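PDB 2EH3: transcriptional regulator from Aquifex aeolicus, which probably binds DNA through a helix-turn-helix and regulates transcription. Local coordinates for residues E48-I53 with E102-I107; E52-T57 with F109-D114. All blocks are in the same frame, centred on the assembly; numbering follows the deposited sequence.

Contact 1. Residues E48-I53 with E102-I107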
ATOM      1  N   GLU A  48     -12.907  -8.513  18.166  1.00 14.87           N
ATOM      2  CA  GLU A  48     -12.570  -9.938  18.084  1.00 16.04           C
ATOM      3  C   GLU A  48     -12.979 -10.469  16.723  1.00 14.10           C
ATOM      4  O   GLU A  48     -12.280 -11.292  16.131  1.00 14.43           O
ATOM      5  CB  GLU A  48     -13.286 -10.788  19.148  1.00 17.33           C
ATOM      6  CG  GLU A  48     -12.685 -10.772  20.530  1.00 24.32           C
ATOM      7  CD  GLU A  48     -13.197 -11.897  21.445  1.00 27.27           C
ATOM      8  OE1 GLU A  48     -12.769 -11.904  22.623  1.00 31.70           O
ATOM      9  OE2 GLU A  48     -14.006 -12.759  21.011  1.00 26.80           O
ATOM     10  N   LEU A  49     -14.137 -10.018  16.237  1.00 12.64           N
ATOM     11  CA  LEU A  49     -14.628 -10.457  14.945  1.00 12.41           C
ATOM     12  C   LEU A  49     -13.704 -10.138  13.769  1.00 12.60           C
ATOM     13  O   LEU A  49     -13.402 -11.014  12.974  1.00 12.69           O
ATOM     14  CB  LEU A  49     -16.021  -9.853  14.692  1.00 10.19           C
ATOM     15  CG  LEU A  49     -16.592  -9.962  13.276  1.00 11.99           C
ATOM     16  CD1 LEU A  49     -16.967 -11.432  12.930  1.00 13.99           C
ATOM     17  CD2 LEU A  49     -17.837  -9.072  13.215  1.00 11.91           C
ATOM     18  N   ILE A  50     -13.272  -8.889  13.625  1.00 13.10           N
ATOM     19  CA  ILE A  50     -12.412  -8.596  12.483  1.00 13.74           C
ATOM     20  C   ILE A  50     -11.058  -9.278  12.652  1.00 14.73           C
ATOM     21  O   ILE A  50     -10.461  -9.724  11.674  1.00 13.90           O
ATOM     22  CB  ILE A  50     -12.245  -7.060  12.258  1.00 13.39           C
ATOM     23  CG1 ILE A  50     -11.514  -6.805  10.919  1.00 13.20           C
ATOM     24  CG2 ILE A  50     -11.572  -6.443  13.428  1.00 15.28           C
ATOM     25  CD1 ILE A  50     -11.645  -5.345  10.435  1.00 15.21           C
ATOM     26  N   THR A  51     -10.597  -9.400  13.888  1.00 13.65           N
ATOM     27  CA  THR A  51      -9.317 -10.048  14.130  1.00 15.12           C
ATOM     28  C   THR A  51      -9.407 -11.503  13.656  1.00 15.60           C
ATOM     29  O   THR A  51      -8.485 -11.990  13.009  1.00 15.89           O
ATOM     30  CB  THR A  51      -8.933  -9.958  15.628  1.00 16.57           C
ATOM     31  OG1 THR A  51      -8.820  -8.577  16.011  1.00 17.90           O
ATOM     32  CG2 THR A  51      -7.578 -10.619  15.886  1.00 17.52           C
ATOM     33  N   GLU A  52     -10.528 -12.170  13.928  1.00 14.02           N
ATOM     34  CA  GLU A  52     -10.699 -13.561  13.501  1.00 15.02           C
ATOM     35  C   GLU A  52     -10.757 -13.700  11.987  1.00 15.58           C
ATOM     36  O   GLU A  52     -10.255 -14.679  11.434  1.00 16.15           O
ATOM     37  CB  GLU A  52     -11.953 -14.157  14.143  1.00 16.02           C
ATOM     38  CG  GLU A  52     -12.251 -15.620  13.736  1.00 19.53           C
ATOM     39  CD  GLU A  52     -11.254 -16.630  14.284  1.00 23.61           C
ATOM     40  OE1 GLU A  52     -10.451 -16.253  15.156  1.00 24.50           O
ATOM     41  OE2 GLU A  52     -11.295 -17.807  13.848  1.00 25.23           O
ATOM     42  N   ILE A  53     -11.388 -12.740  11.316  1.00 13.30           N
ATOM     43  CA  ILE A  53     -11.486 -12.744   9.854  1.00 12.50           C
ATOM     44  C   ILE A  53     -10.075 -12.742   9.275  1.00 14.87           C
ATOM     45  O   ILE A  53      -9.758 -13.519   8.368  1.00 15.15           O
ATOM     46  CB  ILE A  53     -12.246 -11.482   9.335  1.00 13.13           C
ATOM     47  CG1 ILE A  53     -13.734 -11.611   9.655  1.00 14.04           C
ATOM     48  CG2 ILE A  53     -12.042 -11.308   7.835  1.00 15.19           C
ATOM     49  CD1 ILE A  53     -14.539 -10.395   9.241  1.00 14.10           C
ATOM     50  N   GLU A 102      -5.810   3.521  12.798  1.00 12.13           N
ATOM     51  CA  GLU A 102      -4.688   3.738  13.693  1.00 12.42           C
ATOM     52  C   GLU A 102      -4.625   2.528  14.644  1.00 12.58           C
ATOM     53  O   GLU A 102      -3.547   1.989  14.924  1.00 14.13           O
ATOM     54  CB  GLU A 102      -4.874   5.013  14.535  1.00 12.08           C
ATOM     55  CG  GLU A 102      -4.786   6.281  13.753  1.00 15.43           C
ATOM     56  CD  GLU A 102      -3.379   6.591  13.287  1.00 14.61           C
ATOM     57  OE1 GLU A 102      -2.397   5.990  13.795  1.00 17.24           O
ATOM     58  OE2 GLU A 102      -3.251   7.476  12.415  1.00 21.24           O
ATOM     59  N   LYS A 103      -5.794   2.115  15.131  1.00 11.98           N
ATOM     60  CA  LYS A 103      -5.908   1.018  16.091  1.00 13.37           C
ATOM     61  C   LYS A 103      -5.423  -0.352  15.614  1.00 12.91           C
ATOM     62  O   LYS A 103      -4.816  -1.098  16.396  1.00 12.70           O
ATOM     63  CB  LYS A 103      -7.366   0.910  16.578  1.00 16.77           C
ATOM     64  CG  LYS A 103      -7.627  -0.152  17.642  1.00 18.85           C
ATOM     65  CD  LYS A 103      -9.112  -0.245  18.015  1.00 20.17           C
ATOM     66  CE  LYS A 103      -9.267  -1.054  19.310  1.00 23.07           C
ATOM     67  NZ  LYS A 103     -10.682  -1.215  19.749  1.00 24.54           N
ATOM     68  N   PHE A 104      -5.657  -0.665  14.347  1.00 11.16           N
ATOM     69  CA  PHE A 104      -5.293  -1.985  13.830  1.00 12.28           C
ATOM     70  C   PHE A 104      -4.085  -2.006  12.894  1.00 12.17           C
ATOM     71  O   PHE A 104      -3.754  -3.059  12.342  1.00 12.54           O
ATOM     72  CB  PHE A 104      -6.504  -2.610  13.099  1.00 11.60           C
ATOM     73  CG  PHE A 104      -7.745  -2.724  13.945  1.00 12.32           C
ATOM     74  CD1 PHE A 104      -7.700  -3.324  15.200  1.00 16.00           C
ATOM     75  CD2 PHE A 104      -8.963  -2.287  13.455  1.00 15.91           C
ATOM     76  CE1 PHE A 104      -8.869  -3.494  15.950  1.00 16.34           C
ATOM     77  CE2 PHE A 104     -10.150  -2.457  14.207  1.00 17.56           C
ATOM     78  CZ  PHE A 104     -10.092  -3.061  15.449  1.00 16.11           C
ATOM     79  N   ARG A 105      -3.407  -0.876  12.736  1.00 12.16           N
ATOM     80  CA  ARG A 105      -2.234  -0.828  11.852  1.00 12.24           C
ATOM     81  C   ARG A 105      -1.180  -1.869  12.192  1.00 12.52           C
ATOM     82  O   ARG A 105      -0.572  -2.464  11.288  1.00 11.76           O
ATOM     83  CB  ARG A 105      -1.589   0.561  11.885  1.00 14.26           C
ATOM     84  CG  ARG A 105      -0.573   0.759  10.742  1.00 15.08           C
ATOM     85  CD  ARG A 105      -0.207   2.228  10.578  1.00 15.34           C
ATOM     86  NE  ARG A 105      -1.411   2.996  10.290  1.00 14.53           N
ATOM     87  CZ  ARG A 105      -1.485   4.321  10.278  1.00 15.44           C
ATOM     88  NH1 ARG A 105      -0.403   5.048  10.534  1.00 16.59           N
ATOM     89  NH2 ARG A 105      -2.643   4.913  10.018  1.00 16.98           N
ATOM     90  N   ASN A 106      -0.981  -2.100  13.480  1.00 12.41           N
ATOM     91  CA  ASN A 106       0.025  -3.060  13.908  1.00 14.72           C
ATOM     92  C   ASN A 106      -0.279  -4.476  13.409  1.00 15.15           C
ATOM     93  O   ASN A 106       0.651  -5.244  13.146  1.00 15.12           O
ATOM     94  CB  ASN A 106       0.125  -3.068  15.430  1.00 16.83           C
ATOM     95  CG  ASN A 106      -1.136  -3.603  16.084  1.00 21.42           C
ATOM     96  OD1 ASN A 106      -2.207  -2.963  16.055  1.00 23.92           O
ATOM     97  ND2 ASN A 106      -1.031  -4.805  16.658  1.00 23.34           N
ATOM     98  N   ILE A 107      -1.558  -4.832  13.290  1.00 15.35           N
ATOM     99  CA  ILE A 107      -1.921  -6.175  12.823  1.00 15.29           C
ATOM    100  C   ILE A 107      -1.554  -6.330  11.362  1.00 15.84           C
ATOM    101  O   ILE A 107      -1.029  -7.377  10.945  1.00 15.15           O
ATOM    102  CB  ILE A 107      -3.433  -6.425  13.005  1.00 15.50           C
ATOM    103  CG1 ILE A 107      -3.767  -6.315  14.487  1.00 17.17           C
ATOM    104  CG2 ILE A 107      -3.839  -7.813  12.437  1.00 15.99           C
ATOM    105  CD1 ILE A 107      -5.267  -6.281  14.792  1.00 20.46           C
TER

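Contact 2. Residues E52-T57 with F109-D114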
ATOM      1  N   GLU A  52     -10.528 -12.170  13.928  1.00 14.02           N
ATOM      2  CA  GLU A  52     -10.699 -13.561  13.501  1.00 15.02           C
ATOM      3  C   GLU A  52     -10.757 -13.700  11.987  1.00 15.58           C
ATOM      4  O   GLU A  52     -10.255 -14.679  11.434  1.00 16.15           O
ATOM      5  CB  GLU A  52     -11.953 -14.157  14.143  1.00 16.02           C
ATOM      6  CG  GLU A  52     -12.251 -15.620  13.736  1.00 19.53           C
ATOM      7  CD  GLU A  52     -11.254 -16.630  14.284  1.00 23.61           C
ATOM      8  OE1 GLU A  52     -10.451 -16.253  15.156  1.00 24.50           O
ATOM      9  OE2 GLU A  52     -11.295 -17.807  13.848  1.00 25.23           O
ATOM     10  N   ILE A  53     -11.388 -12.740  11.316  1.00 13.30           N
ATOM     11  CA  ILE A  53     -11.486 -12.744   9.854  1.00 12.50           C
ATOM     12  C   ILE A  53     -10.075 -12.742   9.275  1.00 14.87           C
ATOM     13  O   ILE A  53      -9.758 -13.519   8.368  1.00 15.15           O
ATOM     14  CB  ILE A  53     -12.246 -11.482   9.335  1.00 13.13           C
ATOM     15  CG1 ILE A  53     -13.734 -11.611   9.655  1.00 14.04           C
ATOM     16  CG2 ILE A  53     -12.042 -11.308   7.835  1.00 15.19           C
ATOM     17  CD1 ILE A  53     -14.539 -10.395   9.241  1.00 14.10           C
ATOM     18  N   ILE A  54      -9.235 -11.856   9.804  1.00 14.84           N
ATOM     19  CA  ILE A  54      -7.865 -11.765   9.334  1.00 14.93           C
ATOM     20  C   ILE A  54      -7.097 -13.025   9.683  1.00 16.74           C
ATOM     21  O   ILE A  54      -6.387 -13.587   8.825  1.00 17.66           O
ATOM     22  CB  ILE A  54      -7.171 -10.526   9.946  1.00 14.13           C
ATOM     23  CG1 ILE A  54      -7.934  -9.258   9.516  1.00 16.04           C
ATOM     24  CG2 ILE A  54      -5.687 -10.467   9.523  1.00 13.21           C
ATOM     25  CD1 ILE A  54      -7.990  -9.013   7.998  1.00 16.83           C
ATOM     26  N   GLU A  55      -7.254 -13.488  10.922  1.00 17.83           N
ATOM     27  CA  GLU A  55      -6.550 -14.681  11.384  1.00 20.34           C
ATOM     28  C   GLU A  55      -6.852 -15.903  10.516  1.00 20.53           C
ATOM     29  O   GLU A  55      -5.954 -16.707  10.213  1.00 19.05           O
ATOM     30  CB  GLU A  55      -6.914 -14.969  12.835  1.00 21.28           C
ATOM     31  CG  GLU A  55      -5.955 -15.898  13.551  1.00 24.75           C
ATOM     32  CD  GLU A  55      -4.621 -15.242  13.855  1.00 26.17           C
ATOM     33  OE1 GLU A  55      -4.488 -14.012  13.657  1.00 27.79           O
ATOM     34  OE2 GLU A  55      -3.706 -15.960  14.305  1.00 29.52           O
ATOM     35  N   ARG A  56      -8.106 -16.053  10.109  1.00 20.77           N
ATOM     36  CA  ARG A  56      -8.457 -17.202   9.290  1.00 19.01           C
ATOM     37  C   ARG A  56      -7.854 -17.119   7.886  1.00 19.79           C
ATOM     38  O   ARG A  56      -7.445 -18.145   7.335  1.00 18.89           O
ATOM     39  CB  ARG A  56      -9.969 -17.378   9.245  1.00 19.69           C
ATOM     40  CG  ARG A  56     -10.506 -17.892  10.555  1.00 20.40           C
ATOM     41  CD  ARG A  56     -11.985 -18.178  10.450  1.00 20.02           C
ATOM     42  NE  ARG A  56     -12.475 -18.751  11.695  1.00 19.56           N
ATOM     43  CZ  ARG A  56     -13.439 -19.656  11.765  1.00 19.96           C
ATOM     44  NH1 ARG A  56     -14.028 -20.092  10.658  1.00 21.07           N
ATOM     45  NH2 ARG A  56     -13.798 -20.133  12.942  1.00 21.77           N
ATOM     46  N   THR A  57      -7.767 -15.913   7.309  1.00 18.81           N
ATOM     47  CA  THR A  57      -7.158 -15.803   5.985  1.00 17.95           C
ATOM     48  C   THR A  57      -5.639 -15.987   6.138  1.00 17.07           C
ATOM     49  O   THR A  57      -4.996 -16.600   5.279  1.00 18.62           O
ATOM     50  CB  THR A  57      -7.506 -14.450   5.288  1.00 19.03           C
ATOM     51  OG1 THR A  57      -8.906 -14.432   4.978  1.00 20.70           O
ATOM     52  CG2 THR A  57      -6.763 -14.306   3.975  1.00 20.01           C
ATOM     53  N   PHE A 109       0.766  -4.822   9.719  1.00 13.50           N
ATOM     54  CA  PHE A 109       2.206  -5.074   9.607  1.00 12.99           C
ATOM     55  C   PHE A 109       2.676  -6.400  10.196  1.00 14.14           C
ATOM     56  O   PHE A 109       3.633  -7.008   9.674  1.00 15.21           O
ATOM     57  CB  PHE A 109       2.999  -3.888  10.173  1.00 12.19           C
ATOM     58  CG  PHE A 109       2.984  -2.688   9.265  1.00 12.09           C
ATOM     59  CD1 PHE A 109       3.502  -2.784   7.967  1.00 15.06           C
ATOM     60  CD2 PHE A 109       2.411  -1.478   9.673  1.00 13.26           C
ATOM     61  CE1 PHE A 109       3.448  -1.696   7.081  1.00 13.92           C
ATOM     62  CE2 PHE A 109       2.352  -0.371   8.786  1.00 14.55           C
ATOM     63  CZ  PHE A 109       2.868  -0.489   7.486  1.00 14.38           C
ATOM     64  N   GLU A 110       2.015  -6.876  11.248  1.00 13.87           N
ATOM     65  CA  GLU A 110       2.412  -8.142  11.855  1.00 16.07           C
ATOM     66  C   GLU A 110       2.234  -9.284  10.864  1.00 15.69           C
ATOM     67  O   GLU A 110       3.129 -10.126  10.696  1.00 14.60           O
ATOM     68  CB  GLU A 110       1.584  -8.399  13.128  1.00 19.29           C
ATOM     69  CG  GLU A 110       2.118  -7.649  14.350  1.00 24.65           C
ATOM     70  CD  GLU A 110       1.083  -7.486  15.464  1.00 28.78           C
ATOM     71  OE1 GLU A 110       0.119  -8.287  15.517  1.00 31.07           O
ATOM     72  OE2 GLU A 110       1.239  -6.555  16.297  1.00 29.43           O
ATOM     73  N   LYS A 111       1.106  -9.301  10.174  1.00 13.71           N
ATOM     74  CA  LYS A 111       0.802 -10.343   9.215  1.00 14.32           C
ATOM     75  C   LYS A 111       1.699 -10.303   8.006  1.00 14.31           C
ATOM     76  O   LYS A 111       2.087 -11.351   7.486  1.00 15.28           O
ATOM     77  CB  LYS A 111      -0.667 -10.243   8.777  1.00 14.53           C
ATOM     78  CG  LYS A 111      -1.633 -10.502   9.901  1.00 17.72           C
ATOM     79  CD  LYS A 111      -1.265 -11.763  10.705  1.00 20.69           C
ATOM     80  CE  LYS A 111      -2.389 -12.102  11.676  1.00 21.59           C
ATOM     81  NZ  LYS A 111      -2.100 -13.269  12.557  1.00 23.03           N
ATOM     82  N   ILE A 112       2.028  -9.100   7.547  1.00 13.86           N
ATOM     83  CA  ILE A 112       2.906  -8.957   6.395  1.00 14.72           C
ATOM     84  C   ILE A 112       4.277  -9.471   6.782  1.00 14.67           C
ATOM     85  O   ILE A 112       4.899 -10.222   6.028  1.00 15.40           O
ATOM     86  CB  ILE A 112       3.067  -7.487   5.948  1.00 16.08           C
ATOM     87  CG1 ILE A 112       1.724  -6.932   5.459  1.00 18.01           C
ATOM     88  CG2 ILE A 112       4.172  -7.402   4.862  1.00 17.44           C
ATOM     89  CD1 ILE A 112       1.285  -7.462   4.097  1.00 19.46           C
ATOM     90  N   GLU A 113       4.739  -9.069   7.960  1.00 15.91           N
ATOM     91  CA  GLU A 113       6.059  -9.491   8.422  1.00 15.84           C
ATOM     92  C   GLU A 113       6.113 -11.000   8.529  1.00 16.08           C
ATOM     93  O   GLU A 113       7.129 -11.603   8.181  1.00 15.42           O
ATOM     94  CB  GLU A 113       6.369  -8.855   9.785  1.00 18.62           C
ATOM     95  CG  GLU A 113       7.696  -9.273  10.421  1.00 23.19           C
ATOM     96  CD  GLU A 113       8.889  -9.036   9.510  1.00 26.45           C
ATOM     97  OE1 GLU A 113       8.828  -8.098   8.694  1.00 28.05           O
ATOM     98  OE2 GLU A 113       9.897  -9.783   9.624  1.00 29.83           O
ATOM     99  N   ASP A 114       5.029 -11.615   9.004  1.00 14.22           N
ATOM    100  CA  ASP A 114       5.027 -13.067   9.128  1.00 15.66           C
ATOM    101  C   ASP A 114       5.100 -13.718   7.768  1.00 15.74           C
ATOM    102  O   ASP A 114       5.848 -14.687   7.579  1.00 15.71           O
ATOM    103  CB  ASP A 114       3.781 -13.592   9.835  1.00 18.31           C
ATOM    104  CG  ASP A 114       3.840 -15.102  10.050  1.00 20.51           C
ATOM    105  OD1 ASP A 114       4.688 -15.557  10.845  1.00 23.55           O
ATOM    106  OD2 ASP A 114       3.065 -15.836   9.406  1.00 23.18           O
TER

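Contact 1. Residues E48-I53 with E102-I107
T51 OG1 is hydrogen-bonded to the carbonyl oxygen of E47, one helical turn earlier, and lies beside the end of I107. That second contact is a loose one, with T51 OG1 4.4 Å from I107 CD1. The bond to E47 satisfies the hydroxyl within its own helix. I107 CD1 lies anti to CA (chi2 169°). This extends the side chain and carries the methyl toward the helix of T51. T51 and I107 also have the nearest CA atoms of the two segments, 8.5 Å apart.

The other half is apolar. The I50 methyl CG2 comes obliquely to the far end of the F104 ring, 4.2 Å from CZ. The CG of K103 lies over one face of that ring, 3.9 Å above its plane and offset toward the rim. F104 is the N-cap residue of helix 105-126. Its carbonyl accepts the first-turn bond, I107 N to F104 O at 3.0 Å. F104 and I107 both direct CB toward helix 46-67 from the start of helix 105-126. Two links lie just outside: K103 NZ forms a salt bridge with E47 OE1, and Y20 packs edge-to-face with the F104 ring.

The contact joins helix 46-67 to the start of helix 105-126, with helix 88-99 packed beside both. L98 of that helix touches I50, F104 and I107. Away from this face, L49 and I53 pack against helix 3-18.

Contact 2. Residues E52-T57 with F109-D114
Two residues after F109, which packs edge-to-face with H148 of the second subunit, K111 reaches from helix 105-126 to meet both I54 and E55.

K111 itself does two jobs along its length. Its CG lies against the I54 methyl CG2 at 4.1 Å. The chain then bends at chi2 (-47°) and runs on extended, which carries the ammonium past I54 to E55. K111 NZ donates to E55 OE1 at 2.7 Å, a hydrogen bond within a salt bridge. The ammonium comes from above the carboxylate plane, 37° out of it. It favours one oxygen, since E55 OE2 is 3.6 Å from K111 NZ. CB of E55 points away from the other helix, and the bend at its second torsion brings the carboxylate back; the two side chains cross at about a right angle. With an alanine here, K111 NZ has no carboxylate to meet across the contact, and the end of the lysine would probably be freer to turn.

I112 follows and touches F94 of helix 88-99, which also packs on I54. At D114, OD2 accepts from H58 NE2, a second polar tie to helix 46-67.

On the opposing helix, R56 NE donates to E52 OE2 at 2.6 Å, nearly straight (174°), in the guanidinium plane. This i to i+4 salt bridge lies apart from K111.

The arrangement is an interhelical salt bridge beside an aliphatic contact. It fits the all-helical TetR-family fold, where a long helix leads from the DNA-binding domain into the C-terminal domain.

In the fold
Both contacts join helix 46-67 to helix 105-126, and their centres are about 9 Å apart. Contact 1 comes first on each helix and contact 2 follows on each. The two helices therefore advance in the same general sense, with the later contact nearer the centre of the chain. The first segments overlap at E52 and I53. Helix 88-99 lies beside both contacts and supplies L98 to each. The character changes along the way, from apolar packing in contact 1 to a salt bridge in contact 2. Together they tie the helix leaving the probable DNA-binding region to the C-terminal domain, away from the magnesium sites.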